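Local coordinates for glucose-6-phosphate isomerase (Plasmodium falciparum, PDB 3QKI), which probably interconverts alpha-D-glucose 6-phosphate and beta-D-fructose 6-phosphate in glycolysis and gluconeogenesis, at residues R70-E75 and N508-S513; K102-E107 and N545-D550; G180-Y185 and L385-A390; L238-T243 and S269-D274. One frame throughout, in Å; residues are numbered along the deposited sequence. Where two conformers were deposited one is given.

Contact 1 (R70-E75 and N508-S513); sequences RQRYSE and NGNRPS
Backbone atoms meet first at Arg70 and Ser513, near the ends of strands 64-70 and 513-518, which are antiparallel neighbours in the mixed sheet. Ser513 N donates to Arg70 O at 3.0 Å. The CA-H of Pro512 leans on the same oxygen, with Pro512 CA 3.1 Å from Arg70 O. Water adds two bridges. One water takes the N-H of Arg70 N and lies in plane at the edge of the Arg70 guanidinium, accepting from NH1. It is also 2.7 Å from Ser513 O. A second water donates to Asn510 O at 2.6 Å and is weakly held by Arg72 NH1.

Flat groups meet at Arg72 and Asn510. The chain of Arg72 bends at chi3 (72°), and its guanidinium stacks on the Asn510 amide with the planes only 7° apart. Asn510 CB sits over the centre of the guanidinium, 3.7 Å from Arg72 CZ. Outside bonds fix both partners: Arg72 NH2 donates to Lys42 O, and Asn510 OD1 accepts from Leu44 N.

Other side-chain contacts include Gln71 on Pro512 and Arg70 on Ser513. Gln71 crosses Pro512 at about a right angle, with Gln71 OE1 3.4 Å from Pro512 CB. That oxygen also takes a bond from Asn367 ND2. Arg70 lays its CD 3.3 Å from Ser513 OG.

The chemistry is therefore mostly polar but not ionic. Backbone, water and a flat stack hold the two loops. The charge of Arg70 is met by Asp67 and Asp477, and Arg72 donates to a backbone carbonyl outside the contact.

Contact 2 (K102-E107 and N545-D550); sequences KVNMTE and NINSFD
Asp550 OD2 is gripped by two donors. Thr106 OG1 donates to it at 2.5 Å and meets its anti lone pair. Asn547 ND2 adds a weak, bent bond from within its own loop. Thr106 OG1 in turn accepts from Trp552 NE1, and the other oxygen of Asp550 forms a salt bridge with Lys402.

Asn547 ND2 also reaches across to Asn104 OD1 at 3.0 Å. The bond is straight (178°) and lies in the amide plane of Asn547, but it meets Asn104 from above its carbonyl plane. Asn547 OD1 accepts from Phe549 N, which makes an Asx turn. Asn104 ND2 donates to Glu107 OE1 at 2.8 Å, so this amide is held at both ends. A water links Glu107 OE1 to Phe549 O.

Nonpolar contacts flank the polar network. Phe549 CB packs on the Asn104 amide, 3.7 Å from Asn104 CG. Val103 CG2 lies 4.0 Å from Phe549 CE1, and Met105 SD lies 3.9 Å from Asn547 CB.

The contact pins the loop after helix 90-99 to the linker between helices 523-543 and 555-573. Asn545 closes the first of these two with a Schellman motif. Ser548 bonds to Asn400 at the end of helix 388-400, which carries the substrate-binding Glu398. His504 of the second subunit packs against Met105 and Thr106.

Contact 3 (G180-Y185 and L385-A390); sequences GTEFVY and LLKFSA
The Phe183 ring has Phe388 CD1 over one face and Val184 CG2 over the opposite one, both offset toward the rim. Phe388 CD1 comes to 3.4 Å from Phe183 CE1. The two rings lie side by side and point the same way. Their planes are 58° apart and their centroids 4.9 Å. Leu385 CD2 meets the edge of the Phe183 ring near its plane, 3.7 Å from Phe183 CE1. A water also lies in that plane, at the edge. Phe388 has a second aromatic neighbour, Tyr533, which it meets edge-to-face.

Chi1 of Phe183 is 141°, away from any staggered value. With this torsion the ring lies alongside Phe388, while its CB stays 3.5 Å from Lys387 O.

Helix 179-197 follows strand 168-172 of the parallel sheet, and helix 388-400 follows strand 375-380 of the mixed sheet. The contact thus joins the two alpha-beta domains of the phosphoglucose isomerase fold, both of the sugar isomerase (SIS) type. The substrate-binding residues Gly176 and Ser177 lie just before the first helix. Gln394 and Glu398 lie further along the second.

Beside the rings, Glu182 and Lys387 run obliquely across each other through their methylenes, with Glu182 CG 3.8 Å from Lys387 CG. The charged ends stay beyond salt-bridge range, Glu182 OE1 being 4.6 Å from Lys387 NZ, so any attraction is probably weak. Lys387 takes the N-cap position of its helix. The same water donates to Phe183 O at 3.0 Å and accepts from Lys387 N, bridging the backbones.

Contact 4 (L238-T243 and S269-D274); sequences LDQYDT and SLKIKD
Lys271 turns its chain at chi2 (-124°) and chi3 (-119°), neither of them staggered, and this brings NZ to Asp239. Asp239 has CG opposite its backbone N (chi1 -176°), which presents the carboxylate to the lysine. The result is a salt bridge of 2.8 Å from Lys271 NZ to Asp239 OD1. Tyr241 N donates to that same oxygen at 3.0 Å from the opposite face of the carboxylate plane. This second bond closes an Asx turn at the start of the short 3-10 segment 240-242. Asp239 O is gripped twice as well, by Asp242 N and by Thr243 OG1.

On its way to the acid the lysine passes over a face of the Tyr241 ring. Lys271 CD is 4.3 Å from the ring centroid, a CH-pi contact. A water bonds to Tyr241 OH and donates to Lys271 O at 3.1 Å.

In the fold, this is the outer end of a beta-alpha-beta crossover. The 238-243 loop enters strand 243-248. Helix 255-268 then runs back to the 269-274 loop, ahead of the parallel neighbour strand 282-285.

Gln240 crosses Lys271 at about a right angle, with Gln240 CD 3.8 Å from Lys271 CG. Its NE2 donates to Trp267 O at the end of that helix. Ile272 places CD1 3.5 Å from Gln240 O and CG1 3.8 Å from Tyr241 CD1. Leu270 touches Gln240 through its CB and also packs on Phe208 of the second subunit.

In the fold
From the N terminus, 70-75 and 102-107 come first, and both wait for partners late in the chain. Contact 1 closes at 508-513 and contact 2 at 545-550, so these two large loops cross. Contact 3 lies within both, pairing 180-185 with 385-390. Contact 4 is the most local, pairing 238-243 with 269-274 inside the loop of contact 3. Contact 1 works at the mixed sheet. Contact 4 sits at one end of the crossover between strands 243-248 and 282-285 of the parallel sheet, the two centres about 57 Å apart. Contact 3 lies near the middle of the chain and joins the two domains.

Contact 1 (R70-E75 and N508-S513)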
# COMPACT_ATOMS: atom_id res chain seq x y z
N ARG A 70 -1.68 8.44 -24.03
CA ARG A 70 -2.95 8.60 -23.33
C ARG A 70 -2.84 9.71 -22.30
O ARG A 70 -3.39 9.59 -21.21
CB ARG A 70 -3.47 7.28 -22.74
CG ARG A 70 -3.73 6.22 -23.79
CD ARG A 70 -3.80 4.85 -23.16
NE ARG A 70 -3.72 3.81 -24.16
CZ ARG A 70 -2.61 3.43 -24.77
NH1 ARG A 70 -1.44 4.00 -24.47
NH2 ARG A 70 -2.65 2.49 -25.71
N GLN A 71 -2.13 10.78 -22.64
CA GLN A 71 -2.01 11.99 -21.83
C GLN A 71 -2.71 13.10 -22.59
O GLN A 71 -2.69 13.13 -23.83
CB GLN A 71 -0.53 12.35 -21.51
CG GLN A 71 0.18 11.29 -20.66
CD GLN A 71 -0.34 11.18 -19.25
OE1 GLN A 71 -0.92 12.11 -18.68
NE2 GLN A 71 -0.10 10.06 -18.63
N ARG A 72 -3.32 14.02 -21.87
CA ARG A 72 -4.14 15.09 -22.44
C ARG A 72 -3.37 16.27 -23.05
O ARG A 72 -3.53 17.43 -22.65
CB ARG A 72 -5.24 15.52 -21.45
CG ARG A 72 -6.11 14.36 -20.98
CD ARG A 72 -7.37 14.84 -20.31
NE ARG A 72 -8.30 15.39 -21.29
CZ ARG A 72 -9.44 16.02 -21.00
NH1 ARG A 72 -9.80 16.20 -19.75
NH2 ARG A 72 -10.22 16.47 -21.98
N TYR A 73 -2.54 15.97 -24.04
CA TYR A 73 -1.79 16.97 -24.78
C TYR A 73 -1.58 16.58 -26.22
O TYR A 73 -1.40 15.41 -26.53
CB TYR A 73 -0.44 17.37 -24.11
CG TYR A 73 0.43 16.26 -23.53
CD1 TYR A 73 0.89 16.32 -22.21
CD2 TYR A 73 0.93 15.24 -24.34
CE1 TYR A 73 1.72 15.34 -21.69
CE2 TYR A 73 1.75 14.24 -23.83
CZ TYR A 73 2.16 14.31 -22.51
OH TYR A 73 2.98 13.35 -21.99
N SER A 74 -1.53 17.60 -27.07
CA SER A 74 -1.17 17.45 -28.47
C SER A 74 0.38 17.47 -28.48
O SER A 74 1.00 17.78 -27.45
CB SER A 74 -1.70 18.64 -29.27
OG SER A 74 -1.03 19.83 -28.89
N GLU A 75 1.01 17.18 -29.64
CA GLU A 75 2.47 17.28 -29.74
C GLU A 75 2.92 18.73 -29.49
O GLU A 75 3.99 18.95 -28.91
CB GLU A 75 2.97 16.81 -31.10
CG GLU A 75 2.74 15.35 -31.36
CD GLU A 75 2.60 15.01 -32.83
OE1 GLU A 75 1.46 15.01 -33.35
OE2 GLU A 75 3.65 14.77 -33.47
N ASN A 508 -16.97 8.43 -18.55
CA ASN A 508 -16.57 9.68 -19.19
C ASN A 508 -15.26 9.67 -19.95
O ASN A 508 -15.11 10.45 -20.89
CB ASN A 508 -16.71 10.87 -18.24
CG ASN A 508 -18.11 11.06 -17.70
OD1 ASN A 508 -19.11 10.91 -18.40
ND2 ASN A 508 -18.21 11.38 -16.43
N GLY A 509 -14.35 8.74 -19.63
CA GLY A 509 -13.09 8.65 -20.35
C GLY A 509 -12.20 9.86 -20.10
O GLY A 509 -12.42 10.59 -19.12
N ASN A 510 -11.21 10.09 -20.98
CA ASN A 510 -10.21 11.17 -20.85
C ASN A 510 -9.41 11.06 -19.54
O ASN A 510 -8.94 12.07 -19.03
CB ASN A 510 -10.87 12.56 -20.99
CG ASN A 510 -11.36 12.83 -22.37
OD1 ASN A 510 -10.78 12.39 -23.36
ND2 ASN A 510 -12.42 13.60 -22.47
N ARG A 511 -9.29 9.82 -19.00
CA ARG A 511 -8.56 9.51 -17.79
C ARG A 511 -7.17 9.10 -18.23
O ARG A 511 -7.03 8.16 -19.01
CB ARG A 511 -9.31 8.48 -16.93
CG ARG A 511 -10.50 9.18 -16.24
CD ARG A 511 -11.61 8.26 -15.82
NE ARG A 511 -12.75 9.06 -15.34
CZ ARG A 511 -13.01 9.31 -14.07
NH1 ARG A 511 -14.04 10.08 -13.74
NH2 ARG A 511 -12.23 8.83 -13.11
N PRO A 512 -6.14 9.88 -17.86
CA PRO A 512 -4.82 9.65 -18.44
C PRO A 512 -4.03 8.47 -17.89
O PRO A 512 -4.20 8.09 -16.73
CB PRO A 512 -4.10 10.99 -18.23
CG PRO A 512 -4.71 11.56 -17.03
CD PRO A 512 -6.15 11.07 -16.98
N SER A 513 -3.12 7.96 -18.71
CA SER A 513 -2.21 6.87 -18.35
C SER A 513 -0.88 6.91 -19.10
O SER A 513 -0.80 7.34 -20.26
CB SER A 513 -2.87 5.50 -18.57
OG SER A 513 -3.05 5.23 -19.94
O HOH W 1 -0.34 6.35 -22.69
O HOH W 2 -9.71 14.10 -17.60

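Contact 2 (K102-E107 and N545-D550)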
# COMPACT_ATOMS: atom_id res chain seq x y z
N LYS A 102 26.70 21.64 -4.81
CA LYS A 102 25.85 21.64 -3.62
C LYS A 102 24.41 22.06 -3.90
O LYS A 102 23.95 23.09 -3.40
CB LYS A 102 26.51 22.43 -2.47
CG LYS A 102 27.87 21.90 -2.07
CD LYS A 102 28.42 22.71 -0.89
CE LYS A 102 29.90 22.59 -0.73
NZ LYS A 102 30.31 22.97 0.66
N VAL A 103 23.68 21.23 -4.70
CA VAL A 103 22.30 21.52 -5.11
C VAL A 103 21.27 21.39 -3.98
O VAL A 103 20.18 21.95 -4.09
CB VAL A 103 21.89 20.82 -6.43
CG1 VAL A 103 22.82 21.22 -7.57
CG2 VAL A 103 21.84 19.30 -6.27
N ASN A 104 21.62 20.67 -2.88
CA ASN A 104 20.76 20.56 -1.72
C ASN A 104 21.09 21.84 -0.96
O ASN A 104 22.01 21.90 -0.15
CB ASN A 104 21.10 19.30 -0.92
CG ASN A 104 20.32 19.13 0.35
OD1 ASN A 104 19.58 20.01 0.80
ND2 ASN A 104 20.49 17.99 0.98
N MET A 105 20.36 22.91 -1.31
CA MET A 105 20.63 24.27 -0.85
C MET A 105 20.22 24.61 0.59
O MET A 105 20.67 25.63 1.11
CB MET A 105 20.13 25.32 -1.89
CG MET A 105 18.74 24.99 -2.52
SD MET A 105 17.27 25.13 -1.47
CE MET A 105 17.34 26.89 -0.98
N THR A 106 19.44 23.75 1.27
CA THR A 106 19.10 24.05 2.66
C THR A 106 20.09 23.39 3.62
O THR A 106 20.23 23.85 4.74
CB THR A 106 17.65 23.70 3.01
OG1 THR A 106 17.50 22.28 2.97
CG2 THR A 106 16.64 24.40 2.12
N GLU A 107 20.72 22.29 3.21
CA GLU A 107 21.69 21.57 4.03
C GLU A 107 23.11 21.81 3.50
O GLU A 107 24.07 21.37 4.12
CB GLU A 107 21.36 20.08 4.07
CG GLU A 107 20.05 19.76 4.79
CD GLU A 107 19.61 18.32 4.74
OE1 GLU A 107 19.64 17.73 3.63
OE2 GLU A 107 19.19 17.77 5.79
N ASN A 545 10.56 23.82 -8.72
CA ASN A 545 11.50 24.75 -8.10
C ASN A 545 11.53 24.55 -6.57
O ASN A 545 11.49 25.51 -5.81
CB ASN A 545 11.20 26.21 -8.48
CG ASN A 545 12.33 27.14 -8.19
OD1 ASN A 545 13.50 26.79 -8.32
ND2 ASN A 545 12.01 28.34 -7.73
N ILE A 546 11.60 23.30 -6.13
CA ILE A 546 11.69 22.98 -4.70
C ILE A 546 12.98 22.19 -4.45
O ILE A 546 13.65 21.77 -5.41
CB ILE A 546 10.44 22.24 -4.17
CG1 ILE A 546 10.23 20.89 -4.91
CG2 ILE A 546 9.18 23.17 -4.11
CD1 ILE A 546 9.04 20.10 -4.44
N ASN A 547 13.34 22.01 -3.20
CA ASN A 547 14.53 21.24 -2.85
C ASN A 547 14.09 19.78 -2.60
O ASN A 547 13.46 19.49 -1.60
CB ASN A 547 15.26 21.84 -1.64
CG ASN A 547 16.53 21.10 -1.27
OD1 ASN A 547 17.05 20.28 -2.02
ND2 ASN A 547 17.07 21.38 -0.10
N SER A 548 14.41 18.87 -3.54
CA SER A 548 14.03 17.45 -3.48
C SER A 548 14.87 16.67 -2.47
O SER A 548 14.61 15.50 -2.23
CB SER A 548 14.29 16.79 -4.84
OG SER A 548 13.42 17.25 -5.85
N PHE A 549 15.92 17.30 -1.94
CA PHE A 549 16.96 16.64 -1.21
C PHE A 549 16.99 16.74 0.30
O PHE A 549 17.77 16.04 0.91
CB PHE A 549 18.32 16.98 -1.88
CG PHE A 549 18.23 16.82 -3.38
CD1 PHE A 549 18.28 17.94 -4.21
CD2 PHE A 549 18.03 15.57 -3.96
CE1 PHE A 549 18.21 17.79 -5.60
CE2 PHE A 549 17.92 15.43 -5.34
CZ PHE A 549 18.03 16.54 -6.16
N ASP A 550 16.13 17.57 0.89
CA ASP A 550 16.08 17.72 2.33
C ASP A 550 14.78 17.07 2.84
O ASP A 550 14.00 16.51 2.06
CB ASP A 550 16.17 19.22 2.71
CG ASP A 550 15.09 20.13 2.12
OD1 ASP A 550 14.05 19.62 1.64
OD2 ASP A 550 15.26 21.37 2.18
O HOH W 3 19.11 15.33 3.14

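Contact 3 (G180-Y185 and L385-A390)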
# COMPACT_ATOMS: atom_id res chain seq x y z
N GLY A 180 13.88 0.76 -0.65
CA GLY A 180 14.46 0.44 -1.95
C GLY A 180 14.95 -0.99 -1.99
O GLY A 180 14.68 -1.72 -2.95
N THR A 181 15.63 -1.43 -0.92
CA THR A 181 16.14 -2.79 -0.82
C THR A 181 14.99 -3.81 -0.94
O THR A 181 15.11 -4.75 -1.72
CB THR A 181 16.92 -2.98 0.49
OG1 THR A 181 17.84 -1.90 0.61
CG2 THR A 181 17.65 -4.34 0.55
N GLU A 182 13.89 -3.62 -0.17
CA GLU A 182 12.78 -4.56 -0.20
C GLU A 182 12.11 -4.59 -1.58
O GLU A 182 11.74 -5.68 -2.06
CB GLU A 182 11.77 -4.32 0.94
CG GLU A 182 10.67 -5.37 0.90
CD GLU A 182 9.85 -5.50 2.17
OE1 GLU A 182 9.57 -4.47 2.81
OE2 GLU A 182 9.48 -6.65 2.50
N PHE A 183 12.02 -3.43 -2.25
CA PHE A 183 11.47 -3.37 -3.61
C PHE A 183 12.32 -4.32 -4.49
O PHE A 183 11.76 -5.21 -5.11
CB PHE A 183 11.45 -1.91 -4.15
CG PHE A 183 11.82 -1.73 -5.62
CD1 PHE A 183 11.23 -2.50 -6.61
CD2 PHE A 183 12.79 -0.80 -6.00
CE1 PHE A 183 11.63 -2.38 -7.95
CE2 PHE A 183 13.15 -0.65 -7.34
CZ PHE A 183 12.57 -1.44 -8.31
N VAL A 184 13.64 -4.13 -4.52
CA VAL A 184 14.56 -4.92 -5.37
C VAL A 184 14.58 -6.39 -4.97
O VAL A 184 14.58 -7.25 -5.84
CB VAL A 184 15.98 -4.31 -5.48
CG1 VAL A 184 16.87 -5.13 -6.42
CG2 VAL A 184 15.92 -2.85 -5.95
N TYR A 185 14.58 -6.67 -3.66
CA TYR A 185 14.58 -8.02 -3.15
C TYR A 185 13.35 -8.82 -3.67
O TYR A 185 13.50 -9.87 -4.29
CB TYR A 185 14.66 -8.02 -1.61
CG TYR A 185 14.59 -9.43 -1.07
CD1 TYR A 185 15.64 -10.33 -1.28
CD2 TYR A 185 13.44 -9.89 -0.43
CE1 TYR A 185 15.55 -11.65 -0.86
CE2 TYR A 185 13.34 -11.21 -0.02
CZ TYR A 185 14.40 -12.08 -0.22
OH TYR A 185 14.34 -13.35 0.25
N LEU A 385 6.61 -7.07 -8.34
CA LEU A 385 6.77 -5.64 -8.08
C LEU A 385 5.84 -5.16 -6.92
O LEU A 385 5.63 -3.96 -6.78
CB LEU A 385 6.59 -4.81 -9.37
CG LEU A 385 7.81 -4.87 -10.35
CD1 LEU A 385 7.50 -4.10 -11.62
CD2 LEU A 385 9.06 -4.28 -9.73
N LEU A 386 5.33 -6.09 -6.06
CA LEU A 386 4.44 -5.73 -4.94
C LEU A 386 5.02 -4.71 -3.96
O LEU A 386 4.25 -4.06 -3.26
CB LEU A 386 3.77 -6.95 -4.23
CG LEU A 386 4.66 -7.96 -3.49
CD1 LEU A 386 4.72 -7.65 -2.05
CD2 LEU A 386 4.04 -9.34 -3.53
N LYS A 387 6.34 -4.55 -3.91
CA LYS A 387 6.96 -3.59 -2.99
C LYS A 387 7.52 -2.35 -3.70
O LYS A 387 8.12 -1.50 -3.05
CB LYS A 387 8.04 -4.27 -2.10
CG LYS A 387 7.49 -5.33 -1.18
CD LYS A 387 6.65 -4.76 -0.08
CE LYS A 387 6.07 -5.83 0.81
NZ LYS A 387 5.17 -5.22 1.83
N PHE A 388 7.27 -2.21 -5.01
CA PHE A 388 7.76 -1.06 -5.80
C PHE A 388 7.08 0.24 -5.36
O PHE A 388 7.77 1.20 -5.03
CB PHE A 388 7.59 -1.33 -7.31
CG PHE A 388 8.05 -0.21 -8.21
CD1 PHE A 388 9.38 0.22 -8.21
CD2 PHE A 388 7.16 0.41 -9.09
CE1 PHE A 388 9.82 1.23 -9.09
CE2 PHE A 388 7.59 1.43 -9.96
CZ PHE A 388 8.92 1.83 -9.95
N SER A 389 5.73 0.26 -5.32
CA SER A 389 4.87 1.40 -4.93
C SER A 389 5.28 2.00 -3.57
O SER A 389 5.34 3.23 -3.45
CB SER A 389 3.42 0.94 -4.87
OG SER A 389 2.51 1.95 -4.48
N ALA A 390 5.55 1.15 -2.55
CA ALA A 390 5.95 1.60 -1.21
C ALA A 390 7.27 2.37 -1.29
O ALA A 390 7.42 3.38 -0.60
CB ALA A 390 6.08 0.41 -0.26
O HOH W 4 8.81 -5.43 -5.47

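Contact 4 (L238-T243 and S269-D274)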
# COMPACT_ATOMS: atom_id res chain seq x y z
N LEU A 238 13.11 -18.66 13.14
CA LEU A 238 14.52 -18.49 12.77
C LEU A 238 15.38 -19.01 13.88
O LEU A 238 15.06 -18.80 15.06
CB LEU A 238 14.87 -17.00 12.47
CG LEU A 238 14.27 -16.33 11.21
CD1 LEU A 238 15.05 -15.09 10.82
CD2 LEU A 238 14.23 -17.25 10.03
N ASP A 239 16.50 -19.67 13.51
CA ASP A 239 17.47 -20.11 14.51
C ASP A 239 18.57 -19.04 14.52
O ASP A 239 19.07 -18.69 13.44
CB ASP A 239 18.04 -21.50 14.15
CG ASP A 239 19.01 -22.11 15.17
OD1 ASP A 239 19.52 -21.38 16.03
OD2 ASP A 239 19.25 -23.34 15.09
N GLN A 240 18.92 -18.52 15.73
CA GLN A 240 19.99 -17.51 15.89
C GLN A 240 21.28 -17.96 15.23
O GLN A 240 21.97 -17.14 14.64
CB GLN A 240 20.27 -17.23 17.37
CG GLN A 240 19.18 -16.46 18.08
CD GLN A 240 18.14 -17.34 18.72
OE1 GLN A 240 17.78 -18.39 18.19
NE2 GLN A 240 17.61 -16.92 19.86
N TYR A 241 21.60 -19.28 15.31
CA TYR A 241 22.81 -19.87 14.74
C TYR A 241 22.94 -19.78 13.22
O TYR A 241 24.06 -19.88 12.73
CB TYR A 241 23.00 -21.33 15.20
CG TYR A 241 23.21 -21.56 16.69
CD1 TYR A 241 24.01 -20.70 17.43
CD2 TYR A 241 22.74 -22.71 17.31
CE1 TYR A 241 24.27 -20.94 18.78
CE2 TYR A 241 22.99 -22.96 18.66
CZ TYR A 241 23.76 -22.08 19.39
OH TYR A 241 23.99 -22.32 20.73
N ASP A 242 21.82 -19.61 12.48
CA ASP A 242 21.81 -19.50 11.01
C ASP A 242 21.68 -18.06 10.51
O ASP A 242 21.66 -17.83 9.30
CB ASP A 242 20.58 -20.25 10.46
CG ASP A 242 20.47 -21.72 10.76
OD1 ASP A 242 21.52 -22.40 10.72
OD2 ASP A 242 19.33 -22.20 10.96
N THR A 243 21.52 -17.12 11.42
CA THR A 243 21.15 -15.74 11.13
C THR A 243 22.24 -14.66 11.15
O THR A 243 22.90 -14.46 12.17
CB THR A 243 19.97 -15.37 12.06
OG1 THR A 243 18.98 -16.40 11.98
CG2 THR A 243 19.36 -14.00 11.74
N SER A 269 21.82 -13.24 21.50
CA SER A 269 22.52 -13.59 22.75
C SER A 269 21.83 -14.64 23.61
O SER A 269 22.40 -15.09 24.60
CB SER A 269 22.83 -12.34 23.57
OG SER A 269 23.67 -11.49 22.82
N LEU A 270 20.62 -15.05 23.25
CA LEU A 270 19.92 -16.13 23.93
C LEU A 270 20.67 -17.44 23.63
O LEU A 270 20.67 -18.35 24.45
CB LEU A 270 18.45 -16.24 23.46
CG LEU A 270 17.54 -15.05 23.83
CD1 LEU A 270 16.21 -15.18 23.16
CD2 LEU A 270 17.33 -14.93 25.33
N LYS A 271 21.35 -17.51 22.47
CA LYS A 271 22.10 -18.68 22.02
C LYS A 271 23.58 -18.38 21.78
O LYS A 271 24.39 -19.26 22.03
CB LYS A 271 21.49 -19.26 20.72
CG LYS A 271 20.07 -19.79 20.87
CD LYS A 271 20.00 -21.25 20.42
CE LYS A 271 19.07 -21.45 19.27
NZ LYS A 271 19.39 -22.70 18.52
N ILE A 272 23.92 -17.19 21.23
CA ILE A 272 25.30 -16.80 20.89
C ILE A 272 25.80 -15.88 22.01
O ILE A 272 25.54 -14.68 22.04
CB ILE A 272 25.40 -16.21 19.47
CG1 ILE A 272 24.68 -17.13 18.46
CG2 ILE A 272 26.87 -15.97 19.06
CD1 ILE A 272 24.41 -16.50 17.08
N LYS A 273 26.49 -16.51 22.98
CA LYS A 273 26.97 -15.86 24.20
C LYS A 273 28.35 -15.21 24.13
O LYS A 273 28.60 -14.31 24.92
CB LYS A 273 26.88 -16.83 25.39
CG LYS A 273 25.54 -16.74 26.13
CD LYS A 273 24.65 -17.89 25.83
CE LYS A 273 23.50 -17.99 26.80
NZ LYS A 273 22.58 -16.82 26.73
N ASP A 274 29.26 -15.69 23.26
CA ASP A 274 30.62 -15.14 23.15
C ASP A 274 30.62 -13.92 22.25
O ASP A 274 30.02 -13.98 21.18
CB ASP A 274 31.59 -16.18 22.54
O HOH W 5 23.50 -21.83 23.56